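PDB 6FIG: receptor-like protein kinase ANXUR1 from Arabidopsis thaliana, which is a plasma-membrane receptor kinase whose tandem malectin-like ectodomain probably senses extracellular signals during plant reproduction, with a cytoplasmic domain expected to phosphorylate serine and threonine. Local coordinates for residues D43-S48 against T118-V123. Sequence-based numbering, arbitrary orientation.
Sequences DPSLLS and TQAYLV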
loop_
_atom_site.group_PDB
_atom_site.type_symbol
_atom_site.label_atom_id
_atom_site.label_comp_id
_atom_site.label_asym_id
_atom_site.label_seq_id
_atom_site.Cartn_x
_atom_site.Cartn_y
_atom_site.Cartn_z
ATOM N N ASP A 43 2.558 23.209 -17.302
ATOM C CA ASP A 43 2.090 24.278 -16.420
ATOM C C ASP A 43 2.899 24.279 -15.105
ATOM O O ASP A 43 3.087 23.223 -14.507
ATOM C CB ASP A 43 0.597 24.102 -16.128
ATOM C CG ASP A 43 -0.050 25.366 -15.616
ATOM O OD1 ASP A 43 0.152 25.711 -14.435
ATOM O OD2 ASP A 43 -0.782 26.000 -16.397
ATOM N N PRO A 44 3.400 25.455 -14.665
ATOM C CA PRO A 44 4.181 25.486 -13.404
ATOM C C PRO A 44 3.452 25.060 -12.129
ATOM O O PRO A 44 4.112 24.762 -11.136
ATOM C CB PRO A 44 4.648 26.951 -13.286
ATOM C CG PRO A 44 3.990 27.700 -14.386
ATOM C CD PRO A 44 3.513 26.723 -15.412
ATOM N N SER A 45 2.120 25.044 -12.143
ATOM C CA SER A 45 1.340 24.511 -11.031
ATOM C C SER A 45 1.340 22.971 -10.912
ATOM O O SER A 45 0.908 22.451 -9.884
ATOM C CB SER A 45 -0.106 25.004 -11.130
ATOM O OG SER A 45 -0.792 24.353 -12.183
ATOM N N LEU A 46 1.779 22.244 -11.949
ATOM C CA LEU A 46 1.847 20.773 -11.876
ATOM C C LEU A 46 2.923 20.314 -10.883
ATOM O O LEU A 46 4.078 20.724 -10.972
ATOM C CB LEU A 46 2.120 20.146 -13.251
ATOM C CG LEU A 46 1.038 20.227 -14.331
ATOM C CD1 LEU A 46 1.590 19.654 -15.630
ATOM C CD2 LEU A 46 -0.225 19.492 -13.928
ATOM N N LEU A 47 2.524 19.454 -9.946
ATOM C CA LEU A 47 3.436 18.895 -8.947
ATOM C C LEU A 47 4.331 17.834 -9.577
ATOM O O LEU A 47 5.480 17.645 -9.152
ATOM C CB LEU A 47 2.641 18.288 -7.786
ATOM C CG LEU A 47 1.614 19.192 -7.084
ATOM C CD1 LEU A 47 0.876 18.440 -5.980
ATOM C CD2 LEU A 47 2.299 20.440 -6.540
ATOM N N SER A 48 3.806 17.173 -10.615
ATOM C CA SER A 48 4.504 16.107 -11.324
ATOM C C SER A 48 4.164 16.138 -12.810
ATOM O O SER A 48 3.111 16.638 -13.185
ATOM C CB SER A 48 4.051 14.770 -10.745
ATOM O OG SER A 48 4.865 13.713 -11.191
ATOM N N THR A 118 -9.618 27.984 -11.950
ATOM C CA THR A 118 -8.233 28.481 -11.932
ATOM C C THR A 118 -7.258 27.376 -11.499
ATOM O O THR A 118 -6.407 27.558 -10.634
ATOM C CB THR A 118 -8.077 29.749 -11.054
ATOM O OG1 THR A 118 -9.177 30.630 -11.302
ATOM C CG2 THR A 118 -6.779 30.490 -11.375
ATOM N N GLN A 119 -7.415 26.218 -12.122
ATOM C CA GLN A 119 -6.586 25.053 -11.861
ATOM C C GLN A 119 -6.220 24.482 -13.218
ATOM O O GLN A 119 -7.074 24.429 -14.085
ATOM C CB GLN A 119 -7.384 24.048 -11.045
ATOM C CG GLN A 119 -6.553 22.968 -10.381
ATOM C CD GLN A 119 -7.341 22.232 -9.315
ATOM O OE1 GLN A 119 -7.623 22.802 -8.259
ATOM N NE2 GLN A 119 -7.712 20.982 -9.583
ATOM N N ALA A 120 -4.967 24.074 -13.406
ATOM C CA ALA A 120 -4.502 23.571 -14.708
ATOM C C ALA A 120 -4.787 22.082 -14.944
ATOM O O ALA A 120 -4.610 21.599 -16.068
ATOM C CB ALA A 120 -3.017 23.845 -14.881
ATOM N N TYR A 121 -5.221 21.369 -13.913
ATOM C CA TYR A 121 -5.512 19.929 -13.987
ATOM C C TYR A 121 -6.727 19.590 -13.117
ATOM O O TYR A 121 -7.096 20.367 -12.237
ATOM C CB TYR A 121 -4.284 19.125 -13.540
ATOM C CG TYR A 121 -3.871 19.414 -12.121
ATOM C CD1 TYR A 121 -3.064 20.507 -11.822
ATOM C CD2 TYR A 121 -4.325 18.625 -11.071
ATOM C CE1 TYR A 121 -2.703 20.795 -10.516
ATOM C CE2 TYR A 121 -3.972 18.906 -9.758
ATOM C CZ TYR A 121 -3.161 19.990 -9.493
ATOM O OH TYR A 121 -2.800 20.280 -8.196
ATOM N N LEU A 122 -7.337 18.436 -13.372
ATOM C CA LEU A 122 -8.519 17.963 -12.630
ATOM C C LEU A 122 -8.337 16.507 -12.266
ATOM O O LEU A 122 -7.789 15.733 -13.053
ATOM C CB LEU A 122 -9.793 18.034 -13.491
ATOM C CG LEU A 122 -10.155 19.356 -14.143
ATOM C CD1 LEU A 122 -11.281 19.165 -15.144
ATOM C CD2 LEU A 122 -10.532 20.406 -13.114
ATOM N N VAL A 123 -8.827 16.127 -11.084
ATOM C CA VAL A 123 -8.967 14.735 -10.716
ATOM C C VAL A 123 -10.434 14.537 -10.318
ATOM O O VAL A 123 -10.912 15.127 -9.332
ATOM C CB VAL A 123 -8.053 14.306 -9.556
ATOM C CG1 VAL A 123 -8.157 12.803 -9.332
ATOM C CG2 VAL A 123 -6.610 14.743 -9.798
HETATM O O HOH W 1 -3.212 24.548 -11.356
#
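D43 to L46 form a type I beta turn, closed by L46 N donating to D43 O at 3.0 Å, while 118-123 leaves helix 110-117 through a Schellman motif at T118 and enters strand 122-128. The backbones come nearest at D43 and A120, with 6.8 Å between their CA atoms. Inside the turn, D43 CG lies anti to its backbone N (chi1 -161°), and OD1 takes two donors: S45 N on its anti lone pair, an Asx turn, and S45 OG from above the carboxylate plane at 2.8 Å. The methyl of A120 rests against this carboxylate, its CB 3.4 Å from D43 CG. One water ties the two segments together, donating to S45 OG and accepting from A120 N. The contact lies on the surface of the malectin-like domain, joining the loop between strands 35-38 and 54-58 to the helix-to-strand connection. Deeper in, buried L46 sends CD2 obliquely to the Y121 ring, 3.7 Å from CD1; Y52 also meets that ring. With CG between its backbone N and carbonyl carbon (chi1 61°), Y121 holds its ring beside L46 CD2. The extended Q119 side chain runs forward along its own segment, its NE2 over one face of the Y121 ring, offset toward the rim, and donating to Y121 O at 2.8 Å.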